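Local structure of CCMAN5 (Cellulosimicrobium cellulans, 2XSG) at residues Q536-L539 with W540-H543; G559-A562 with A563-G566; M567-F571 with G572-P576. The protein hydrolyses alpha-mannosides as a family 92 glycosidase, and can probably be used to help expose mannose-6-phosphate on yeast-made glycoproteins. All coordinates share one frame; numbering follows the deposited sequence.

The three contacts follow one another along the chain, and none nests in or crosses another. Contact 1 comes first. It turns the loop after strand 508-512 into the short helix 539-542. Contact 2 then opens helix 560-570 with its first turns. Contact 3 ends the same helix and closes the turn that leads on toward helix 604-616. All three belong to the catalytic domain. The two helices also pack on each other. Trp540 of contact 1 reaches Gly566 of contact 2 and His569 of contact 3, and CE of Met570 lies 3.4 Å from Trp540 O. Contact 1 is the one that comes near the calcium site.

Contact 1 (Q536-L539 with W540-H543); sequences QGTL and WQYH
Thr538 and Gln541 form a capping box at the start of helix 539-542. Thr538 is the N-cap residue. Its OG1 accepts from Gln541 N at 3.1 Å. In return, Thr538 N donates to Gln541 OE1, also at 3.1 Å, from above the amide plane and not along a lone pair. The hydroxyl can face the helix because OG1 stands between the backbone N and the carbonyl carbon (chi1 72°). The methyl CG2 then lies 3.7 Å from Gln541 OE1.

The Gln541 amide is used at both ends. A water lies 2.8 Å from Gln541 OE1 and within bonding distance of Gln536 O, and can bridge the two. NE2 donates to Leu583 O. Thr538 O receives Tyr542 N in a nearly straight bond of 2.9 Å, plus a weak one from Gln541 N. Leu539 O takes His543 N. The Tyr542 ring turns its edge to Gly537 CA, and its OH bonds Tyr535 O.

Gln536 O also meets ND2 of Asn588, a calcium ligand. The capping box thus gives Gln541 N an acceptor and Thr538 N a mate in a buried place, and the chain just before it joins this cap to the second shell of the metal site.

Contact 2 (G559-A562 with A563-G566); sequences GHEA and ARLG
Glu561 lays its carboxylate alongside the guanidinium of Arg564, one helical turn further on. The two side chains run side by side and point the same way. Arg564 grips side-on with two nitrogens, one to each oxygen. NE donates to OE1 of Glu561 at 3.0 Å, and NH2 donates to Glu561 OE2 at 2.7 Å. Both bonds are nearly straight, and both oxygens sit close to the guanidinium plane. The fit is not flat, because the carboxylate plane is turned 36° from that of the guanidinium. OE2 is met on its syn side, while OE1 is approached from above the carboxylate plane.

Both chains start with CG anti to the backbone N. Glu561 then bends at chi2 (61°) and Arg564 at chi3 (74°), which folds the charged ends together. Leu565 packs against the same carboxylate, with its CD1 3.5 Å from Glu561 OE2. Leu565 also touches the loop residues Ala503, Asp505 and Thr507.

Beneath the side chains the backbone is regular alpha helix. Gly559 is the N-cap, and its O accepts from Ala563 N at 3.1 Å. His560 O takes Arg564 N, and Ala562 O takes Gly566 N. Replacing Glu561 with an alanine would probably leave NE and NH2 of Arg564 without this mate and the guanidinium freer to swing.

Arg564 NH1 has a further, long and weak ion pair with Glu603. The salt bridge therefore holds the guanidinium's rotation mainly from within the helix, and an acid near its N-terminal end probably also suits the helix dipole.

Contact 3 (M567-F571 with G572-P576); sequences MRHMF and GEHAP
His569 and His574 bring their imidazoles together where helix 560-570 ends. The planes are only 13° apart, but the rings are slid so far that they barely overlap, with centroids 4.9 Å apart. The near atoms are His569 ND1 and His574 NE2, at 3.3 Å. A water joins the pair. It donates to His569 O at 2.7 Å, lies over the centre of one face of the His569 ring, and meets His574 NE2 at the edge of that ring in a longer bond. With chi1 at 61°, His574 CG is tucked over its own backbone, which brings the ring back to the helix. His569 also stacks on Trp501.

Arg568 and Glu573 meet mainly by their stems, CB to CB at 4.1 Å. Their charged ends are paired with other residues: Arg568 NH1 with Glu603, and Glu573 OE2 with Lys609 and Trp610 of helix 604-616. The buried Phe571 ring stacks on His584 and meets Trp610 and Phe598 at an angle.

The backbone forms a Schellman motif. Glu573 N donates to Arg568 O at 3.1 Å, and Gly572 N donates to His569 O from above its carbonyl plane. Gly572 has positive phi (54°), which favours glycine, and it starts a type I turn closed by Ala575 N to Gly572 O. The carbonyls of Arg568 and His569 thus gain donors as the chain turns away, while Glu603 and Lys609 hold the outward charges of the helix end and the turn.

Contact 1 (Q536-L539 with W540-H543)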
# COMPACT_ATOMS: atom_id res chain seq x y z
N GLN A 536 -12.48 0.08 13.11
CA GLN A 536 -12.17 1.25 12.29
C GLN A 536 -13.32 1.69 11.38
O GLN A 536 -13.09 2.18 10.26
CB GLN A 536 -10.94 1.00 11.44
CG GLN A 536 -9.59 1.18 12.12
CD GLN A 536 -8.47 1.07 11.07
OE1 GLN A 536 -8.06 -0.04 10.71
NE2 GLN A 536 -7.99 2.23 10.56
N GLY A 537 -14.56 1.55 11.86
CA GLY A 537 -15.71 2.06 11.11
C GLY A 537 -17.05 1.98 11.81
O GLY A 537 -17.13 1.58 12.98
N THR A 538 -18.09 2.34 11.06
CA THR A 538 -19.45 2.43 11.57
C THR A 538 -20.31 1.39 10.86
O THR A 538 -19.92 0.86 9.81
CB THR A 538 -20.08 3.81 11.27
OG1 THR A 538 -20.37 3.89 9.87
CG2 THR A 538 -19.16 4.96 11.67
N LEU A 539 -21.49 1.13 11.41
CA LEU A 539 -22.45 0.22 10.77
C LEU A 539 -22.86 0.69 9.36
O LEU A 539 -22.90 -0.13 8.45
CB LEU A 539 -23.65 -0.05 11.67
CG LEU A 539 -23.30 -0.89 12.91
CD1 LEU A 539 -24.29 -0.68 14.02
CD2 LEU A 539 -23.16 -2.37 12.57
N TRP A 540 -23.13 1.98 9.17
CA TRP A 540 -23.42 2.52 7.83
C TRP A 540 -22.30 2.20 6.83
O TRP A 540 -22.58 1.94 5.65
CB TRP A 540 -23.63 4.01 7.86
CG TRP A 540 -25.02 4.45 8.18
CD1 TRP A 540 -25.48 4.87 9.38
CD2 TRP A 540 -26.12 4.55 7.27
NE1 TRP A 540 -26.81 5.21 9.29
CE2 TRP A 540 -27.23 5.03 8.00
CE3 TRP A 540 -26.29 4.26 5.91
CZ2 TRP A 540 -28.48 5.24 7.42
CZ3 TRP A 540 -27.53 4.48 5.32
CH2 TRP A 540 -28.61 4.96 6.09
N GLN A 541 -21.06 2.24 7.29
CA GLN A 541 -19.89 2.02 6.42
C GLN A 541 -19.71 0.52 6.14
O GLN A 541 -19.51 0.09 4.99
CB GLN A 541 -18.64 2.66 7.05
CG GLN A 541 -18.71 4.20 7.08
CD GLN A 541 -17.78 4.85 8.11
OE1 GLN A 541 -17.00 4.16 8.78
NE2 GLN A 541 -17.84 6.19 8.22
N TYR A 542 -19.78 -0.29 7.20
CA TYR A 542 -19.76 -1.74 7.07
C TYR A 542 -21.01 -2.34 6.42
O TYR A 542 -20.96 -3.46 5.91
CB TYR A 542 -19.54 -2.39 8.43
CG TYR A 542 -18.10 -2.56 8.82
CD1 TYR A 542 -17.40 -1.53 9.46
CD2 TYR A 542 -17.45 -3.75 8.59
CE1 TYR A 542 -16.06 -1.70 9.84
CE2 TYR A 542 -16.12 -3.93 8.96
CZ TYR A 542 -15.44 -2.91 9.59
OH TYR A 542 -14.14 -3.15 9.93
N HIS A 543 -22.13 -1.61 6.44
CA HIS A 543 -23.36 -2.09 5.78
C HIS A 543 -23.15 -2.65 4.36
O HIS A 543 -23.73 -3.69 3.99
CB HIS A 543 -24.46 -1.02 5.76
CG HIS A 543 -25.73 -1.50 5.12
ND1 HIS A 543 -26.16 -1.06 3.89
CD2 HIS A 543 -26.63 -2.43 5.52
CE1 HIS A 543 -27.28 -1.67 3.56
NE2 HIS A 543 -27.59 -2.52 4.53
O HOH W 1 -14.20 4.10 8.52

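Contact 2 (G559-A562 with A563-G566)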
# COMPACT_ATOMS: atom_id res chain seq x y z
N GLY A 559 -35.79 -3.26 -0.64
CA GLY A 559 -36.08 -2.99 -2.05
C GLY A 559 -35.34 -1.80 -2.64
O GLY A 559 -34.56 -1.15 -1.96
N HIS A 560 -35.62 -1.53 -3.91
CA HIS A 560 -34.85 -0.57 -4.67
C HIS A 560 -34.94 0.85 -4.12
O HIS A 560 -33.92 1.52 -3.93
CB HIS A 560 -35.28 -0.59 -6.14
CG HIS A 560 -34.49 0.33 -7.00
ND1 HIS A 560 -33.41 -0.09 -7.75
CD2 HIS A 560 -34.63 1.65 -7.25
CE1 HIS A 560 -32.91 0.94 -8.42
NE2 HIS A 560 -33.63 2.01 -8.13
N GLU A 561 -36.16 1.30 -3.86
CA GLU A 561 -36.36 2.65 -3.33
C GLU A 561 -35.67 2.83 -1.97
O GLU A 561 -35.10 3.90 -1.70
CB GLU A 561 -37.87 3.01 -3.27
CG GLU A 561 -38.19 4.47 -2.84
CD GLU A 561 -37.63 5.56 -3.77
OE1 GLU A 561 -37.21 5.28 -4.91
OE2 GLU A 561 -37.62 6.74 -3.33
N ALA A 562 -35.71 1.79 -1.14
CA ALA A 562 -35.07 1.86 0.17
C ALA A 562 -33.55 2.02 0.01
O ALA A 562 -32.95 2.86 0.68
CB ALA A 562 -35.40 0.62 1.01
N ALA A 563 -32.95 1.22 -0.89
CA ALA A 563 -31.51 1.32 -1.20
C ALA A 563 -31.14 2.69 -1.73
O ALA A 563 -30.12 3.27 -1.32
CB ALA A 563 -31.10 0.27 -2.22
N ARG A 564 -31.96 3.19 -2.66
CA ARG A 564 -31.71 4.45 -3.35
C ARG A 564 -31.69 5.59 -2.34
O ARG A 564 -30.80 6.44 -2.39
CB ARG A 564 -32.75 4.70 -4.46
CG ARG A 564 -32.51 5.97 -5.32
CD ARG A 564 -33.74 6.33 -6.19
NE ARG A 564 -34.81 6.93 -5.39
CZ ARG A 564 -34.85 8.20 -4.99
NH1 ARG A 564 -33.88 9.05 -5.33
NH2 ARG A 564 -35.87 8.63 -4.24
N LEU A 565 -32.64 5.56 -1.42
CA LEU A 565 -32.75 6.60 -0.38
C LEU A 565 -31.64 6.43 0.68
O LEU A 565 -31.11 7.41 1.19
CB LEU A 565 -34.13 6.58 0.27
CG LEU A 565 -35.31 7.07 -0.60
CD1 LEU A 565 -36.62 6.66 0.02
CD2 LEU A 565 -35.27 8.59 -0.77
N GLY A 566 -31.28 5.18 0.99
CA GLY A 566 -30.14 4.89 1.88
C GLY A 566 -28.83 5.47 1.36
O GLY A 566 -28.06 6.11 2.11

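Contact 3 (M567-F571 with G572-P576)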
# COMPACT_ATOMS: atom_id res chain seq x y z
N MET A 567 -28.58 5.26 0.07
CA MET A 567 -27.36 5.74 -0.59
C MET A 567 -27.29 7.24 -0.58
O MET A 567 -26.26 7.81 -0.24
CB MET A 567 -27.26 5.20 -2.02
CG MET A 567 -26.49 3.89 -2.12
SD MET A 567 -24.84 3.92 -1.36
CE MET A 567 -24.00 5.13 -2.35
N ARG A 568 -28.41 7.89 -0.90
CA ARG A 568 -28.50 9.34 -0.76
C ARG A 568 -28.22 9.83 0.66
O ARG A 568 -27.49 10.79 0.82
CB ARG A 568 -29.84 9.86 -1.31
CG ARG A 568 -30.03 9.53 -2.80
CD ARG A 568 -31.36 9.99 -3.37
NE ARG A 568 -31.38 11.45 -3.43
CZ ARG A 568 -31.16 12.18 -4.53
NH1 ARG A 568 -30.92 11.61 -5.69
NH2 ARG A 568 -31.20 13.49 -4.44
N HIS A 569 -28.78 9.18 1.67
CA HIS A 569 -28.53 9.53 3.07
C HIS A 569 -27.06 9.29 3.48
O HIS A 569 -26.48 10.10 4.22
CB HIS A 569 -29.45 8.74 4.00
CG HIS A 569 -29.53 9.30 5.39
ND1 HIS A 569 -30.15 10.50 5.67
CD2 HIS A 569 -29.06 8.83 6.57
CE1 HIS A 569 -30.06 10.74 6.97
NE2 HIS A 569 -29.41 9.74 7.54
N MET A 570 -26.48 8.19 3.00
CA MET A 570 -25.04 7.87 3.21
C MET A 570 -24.12 9.05 2.87
O MET A 570 -23.10 9.27 3.52
CB MET A 570 -24.64 6.68 2.35
CG MET A 570 -23.22 6.17 2.58
SD MET A 570 -23.19 5.17 4.07
CE MET A 570 -21.45 4.73 4.16
N PHE A 571 -24.49 9.79 1.84
CA PHE A 571 -23.69 10.93 1.40
C PHE A 571 -24.28 12.31 1.72
O PHE A 571 -23.84 13.32 1.15
CB PHE A 571 -23.37 10.78 -0.09
CG PHE A 571 -22.34 9.75 -0.35
CD1 PHE A 571 -21.01 10.12 -0.55
CD2 PHE A 571 -22.68 8.40 -0.34
CE1 PHE A 571 -20.04 9.14 -0.75
CE2 PHE A 571 -21.72 7.43 -0.53
CZ PHE A 571 -20.40 7.80 -0.73
N GLY A 572 -25.24 12.35 2.64
CA GLY A 572 -25.86 13.60 3.09
C GLY A 572 -26.44 14.45 1.97
O GLY A 572 -26.38 15.67 2.04
N GLU A 573 -26.99 13.81 0.94
CA GLU A 573 -27.52 14.53 -0.24
C GLU A 573 -28.66 15.51 0.08
O GLU A 573 -28.83 16.53 -0.61
CB GLU A 573 -27.97 13.54 -1.32
CG GLU A 573 -26.83 12.89 -2.09
CD GLU A 573 -26.12 13.85 -3.04
OE1 GLU A 573 -26.68 14.90 -3.41
OE2 GLU A 573 -24.97 13.55 -3.43
N HIS A 574 -29.41 15.20 1.13
CA HIS A 574 -30.49 16.05 1.64
C HIS A 574 -29.98 17.25 2.44
O HIS A 574 -30.77 18.15 2.75
CB HIS A 574 -31.37 15.23 2.57
CG HIS A 574 -30.63 14.71 3.76
ND1 HIS A 574 -30.75 15.27 5.02
CD2 HIS A 574 -29.71 13.73 3.88
CE1 HIS A 574 -29.96 14.63 5.86
NE2 HIS A 574 -29.31 13.70 5.19
N ALA A 575 -28.71 17.24 2.84
CA ALA A 575 -28.11 18.39 3.53
C ALA A 575 -26.66 18.61 3.12
O ALA A 575 -25.75 18.31 3.89
CB ALA A 575 -28.24 18.25 5.03
N PRO A 576 -26.43 19.14 1.89
CA PRO A 576 -25.09 19.21 1.27
C PRO A 576 -24.08 20.12 1.99
O PRO A 576 -22.87 19.99 1.76
CB PRO A 576 -25.39 19.77 -0.14
CG PRO A 576 -26.65 20.53 0.02
CD PRO A 576 -27.47 19.71 1.00
O HOH W 2 -26.89 11.79 6.34